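Putative ATP-grasp superfamily protein (Archaeoglobus fulgidus, PDB 3DF7) is of unknown function but, as a putative member of the ATP-grasp superfamily, probably binds ATP. Local coordinates at residues K283-E288 and G295-E300. Residues are numbered along the deposited sequence; the frame is centred on the assembly and turned at random.
Sequences KSKSAE and GDYTLE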
ATOM      1  N   LYS A 283     -12.708   7.935   1.166  1.00 10.78           N
ATOM      2  CA  LYS A 283     -12.856   8.332  -0.219  1.00 12.54           C
ATOM      3  C   LYS A 283     -14.300   8.791  -0.359  1.00 13.01           C
ATOM      4  O   LYS A 283     -15.227   8.139   0.134  1.00 10.61           O
ATOM      5  CB  LYS A 283     -12.576   7.143  -1.139  1.00 13.39           C
ATOM      6  CG  LYS A 283     -12.721   7.448  -2.617  1.00 16.82           C
ATOM      7  CD  LYS A 283     -12.515   6.194  -3.459  1.00 17.78           C
ATOM      8  CE  LYS A 283     -11.120   5.622  -3.268  1.00 18.43           C
ATOM      9  NZ  LYS A 283     -10.882   4.425  -4.119  1.00 15.63           N
ATOM     10  N   SER A 284     -14.489   9.928  -1.015  1.00 11.15           N
ATOM     11  CA  SER A 284     -15.823  10.471  -1.190  1.00 12.70           C
ATOM     12  C   SER A 284     -15.926  11.232  -2.498  1.00 12.55           C
ATOM     13  O   SER A 284     -14.966  11.293  -3.275  1.00 11.17           O
ATOM     14  CB  SER A 284     -16.158  11.403  -0.020  1.00 13.90           C
ATOM     15  OG  SER A 284     -15.155  12.401   0.146  1.00 15.49           O
ATOM     16  N   LYS A 285     -17.103  11.803  -2.732  1.00 12.74           N
ATOM     17  CA  LYS A 285     -17.363  12.584  -3.929  1.00 14.65           C
ATOM     18  C   LYS A 285     -17.544  14.051  -3.546  1.00 14.63           C
ATOM     19  O   LYS A 285     -18.409  14.388  -2.739  1.00 14.72           O
ATOM     20  CB  LYS A 285     -18.630  12.079  -4.631  1.00 16.70           C
ATOM     21  CG  LYS A 285     -18.572  10.613  -5.073  1.00 21.00           C
ATOM     22  CD  LYS A 285     -17.486  10.376  -6.116  1.00 24.08           C
ATOM     23  CE  LYS A 285     -18.071  10.070  -7.492  1.00 26.28           C
ATOM     24  NZ  LYS A 285     -18.910  11.179  -8.022  1.00 29.15           N
ATOM     25  N   SER A 286     -16.704  14.909  -4.109  1.00 13.64           N
ATOM     26  CA  SER A 286     -16.778  16.347  -3.872  1.00 14.51           C
ATOM     27  C   SER A 286     -16.877  16.790  -2.413  1.00 13.49           C
ATOM     28  O   SER A 286     -17.685  17.656  -2.079  1.00 11.96           O
ATOM     29  CB  SER A 286     -17.959  16.923  -4.656  1.00 16.52           C
ATOM     30  OG  SER A 286     -17.874  16.558  -6.022  1.00 19.00           O
ATOM     31  N   ALA A 287     -16.062  16.206  -1.542  1.00 12.16           N
ATOM     32  CA  ALA A 287     -16.084  16.606  -0.137  1.00 10.40           C
ATOM     33  C   ALA A 287     -15.600  18.053  -0.073  1.00 10.47           C
ATOM     34  O   ALA A 287     -14.733  18.461  -0.852  1.00 10.73           O
ATOM     35  CB  ALA A 287     -15.169  15.704   0.686  1.00 11.46           C
ATOM     36  N   GLU A 288     -16.151  18.826   0.855  1.00 10.79           N
ATOM     37  CA  GLU A 288     -15.788  20.232   0.990  1.00 11.84           C
ATOM     38  C   GLU A 288     -14.357  20.485   1.453  1.00 12.27           C
ATOM     39  O   GLU A 288     -13.707  21.416   0.981  1.00 11.01           O
ATOM     40  CB  GLU A 288     -16.752  20.929   1.954  1.00 13.26           C
ATOM     41  CG  GLU A 288     -16.469  22.418   2.129  1.00 13.70           C
ATOM     42  CD  GLU A 288     -17.469  23.093   3.041  1.00 19.20           C
ATOM     43  OE1 GLU A 288     -18.683  22.947   2.797  1.00 21.49           O
ATOM     44  OE2 GLU A 288     -17.046  23.771   3.996  1.00 18.24           O
ATOM     45  N   GLY A 295     -10.727  14.904 -10.223  1.00 17.96           N
ATOM     46  CA  GLY A 295     -12.042  14.886 -10.836  1.00 19.14           C
ATOM     47  C   GLY A 295     -13.057  15.181  -9.746  1.00 18.32           C
ATOM     48  O   GLY A 295     -12.883  16.133  -8.983  1.00 18.45           O
ATOM     49  N   ASP A 296     -14.103  14.365  -9.659  1.00 18.20           N
ATOM     50  CA  ASP A 296     -15.139  14.548  -8.644  1.00 20.62           C
ATOM     51  C   ASP A 296     -14.843  13.747  -7.378  1.00 19.49           C
ATOM     52  O   ASP A 296     -15.632  13.754  -6.434  1.00 19.09           O
ATOM     53  CB  ASP A 296     -16.511  14.136  -9.192  1.00 23.56           C
ATOM     54  CG  ASP A 296     -16.987  15.031 -10.325  1.00 26.28           C
ATOM     55  OD1 ASP A 296     -16.990  16.269 -10.146  1.00 28.31           O
ATOM     56  OD2 ASP A 296     -17.368  14.496 -11.387  1.00 28.83           O
ATOM     57  N   TYR A 297     -13.708  13.056  -7.362  1.00 17.90           N
ATOM     58  CA  TYR A 297     -13.328  12.252  -6.209  1.00 16.47           C
ATOM     59  C   TYR A 297     -12.429  13.011  -5.243  1.00 15.52           C
ATOM     60  O   TYR A 297     -11.532  13.751  -5.652  1.00 14.81           O
ATOM     61  CB  TYR A 297     -12.628  10.969  -6.667  1.00 19.07           C
ATOM     62  CG  TYR A 297     -13.577   9.882  -7.125  1.00 21.87           C
ATOM     63  CD1 TYR A 297     -14.160   9.011  -6.208  1.00 23.15           C
ATOM     64  CD2 TYR A 297     -13.907   9.738  -8.472  1.00 24.54           C
ATOM     65  CE1 TYR A 297     -15.051   8.019  -6.620  1.00 26.17           C
ATOM     66  CE2 TYR A 297     -14.798   8.752  -8.898  1.00 26.34           C
ATOM     67  CZ  TYR A 297     -15.366   7.896  -7.965  1.00 27.13           C
ATOM     68  OH  TYR A 297     -16.249   6.921  -8.373  1.00 30.09           O
ATOM     69  N   THR A 298     -12.682  12.826  -3.954  1.00 13.12           N
ATOM     70  CA  THR A 298     -11.890  13.476  -2.922  1.00 11.61           C
ATOM     71  C   THR A 298     -11.479  12.457  -1.871  1.00 11.48           C
ATOM     72  O   THR A 298     -12.171  11.464  -1.647  1.00 10.78           O
ATOM     73  CB  THR A 298     -12.684  14.593  -2.210  1.00 12.37           C
ATOM     74  OG1 THR A 298     -13.962  14.084  -1.803  1.00 11.64           O
ATOM     75  CG2 THR A 298     -12.873  15.789  -3.130  1.00 12.54           C
ATOM     76  N   LEU A 299     -10.336  12.695  -1.243  1.00  9.91           N
ATOM     77  CA  LEU A 299      -9.873  11.815  -0.186  1.00 10.74           C
ATOM     78  C   LEU A 299      -9.720  12.726   1.019  1.00  8.89           C
ATOM     79  O   LEU A 299      -9.012  13.733   0.957  1.00 10.51           O
ATOM     80  CB  LEU A 299      -8.533  11.173  -0.542  1.00 10.63           C
ATOM     81  CG  LEU A 299      -8.117  10.078   0.446  1.00 12.92           C
ATOM     82  CD1 LEU A 299      -9.037   8.871   0.298  1.00 13.44           C
ATOM     83  CD2 LEU A 299      -6.682   9.677   0.198  1.00 15.39           C
ATOM     84  N   GLU A 300     -10.399  12.381   2.105  1.00  8.28           N
ATOM     85  CA  GLU A 300     -10.356  13.191   3.311  1.00  7.35           C
ATOM     86  C   GLU A 300      -9.621  12.472   4.423  1.00  7.51           C
ATOM     87  O   GLU A 300      -9.496  11.249   4.412  1.00  7.07           O
ATOM     88  CB  GLU A 300     -11.776  13.486   3.816  1.00  9.62           C
ATOM     89  CG  GLU A 300     -12.771  13.972   2.787  1.00 11.73           C
ATOM     90  CD  GLU A 300     -14.202  13.843   3.283  1.00 10.98           C
ATOM     91  OE1 GLU A 300     -14.554  14.520   4.274  1.00 11.68           O
ATOM     92  OE2 GLU A 300     -14.970  13.054   2.691  1.00 11.00           O
TER
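S284 and T298 both place their hydroxyls between backbone N and carbonyl carbon (chi1 54° and 50°), which brings S284 OG to 2.8 Å from T298 OG1; K285 turns CG beside its backbone N and then bends, laying its chain over Y297. S284 and T298 form an antiparallel hydrogen-bonded pair, flanked by the non-hydrogen-bonded pairs K283-L299 and K285-Y297: S284 N bonds to T298 O and T298 N to S284 O, the latter at 2.8 Å and nearly straight (N-H...O 172°). On the face carrying S284 and T298, S284 OG donates to E300 OE2 at 2.6 Å, reaching the anti side of a carboxylate that also forms a salt bridge with R282. A287 N donates to T298 OG1 at 3.0 Å, while A287 CB lies against the E300 carboxylate. Beyond the last bridge, S286 N bonds to D296 O as the chain turns out of the strand. On the other face, K285 CD sits over the Y297 ring, 3.6 Å from its centroid and displaced toward the rim, a CH-pi contact; NZ, 5.0 Å from that centroid, adds at most a weak cation-pi attraction. An alanine in place of Y297 would probably leave the K285 methylenes without their aromatic platform and open a gap beside D18 and S19 of helix 18-35. K283 NZ forms a salt bridge with E23 and a hydrogen bond to S19 O of that helix, and L299 packs CD1 3.9 Å from K283 CA. Strands 279-285 and 297-303 are thus neighbours near the edge of an antiparallel sheet, its Y297 and L299 face packed on a helix.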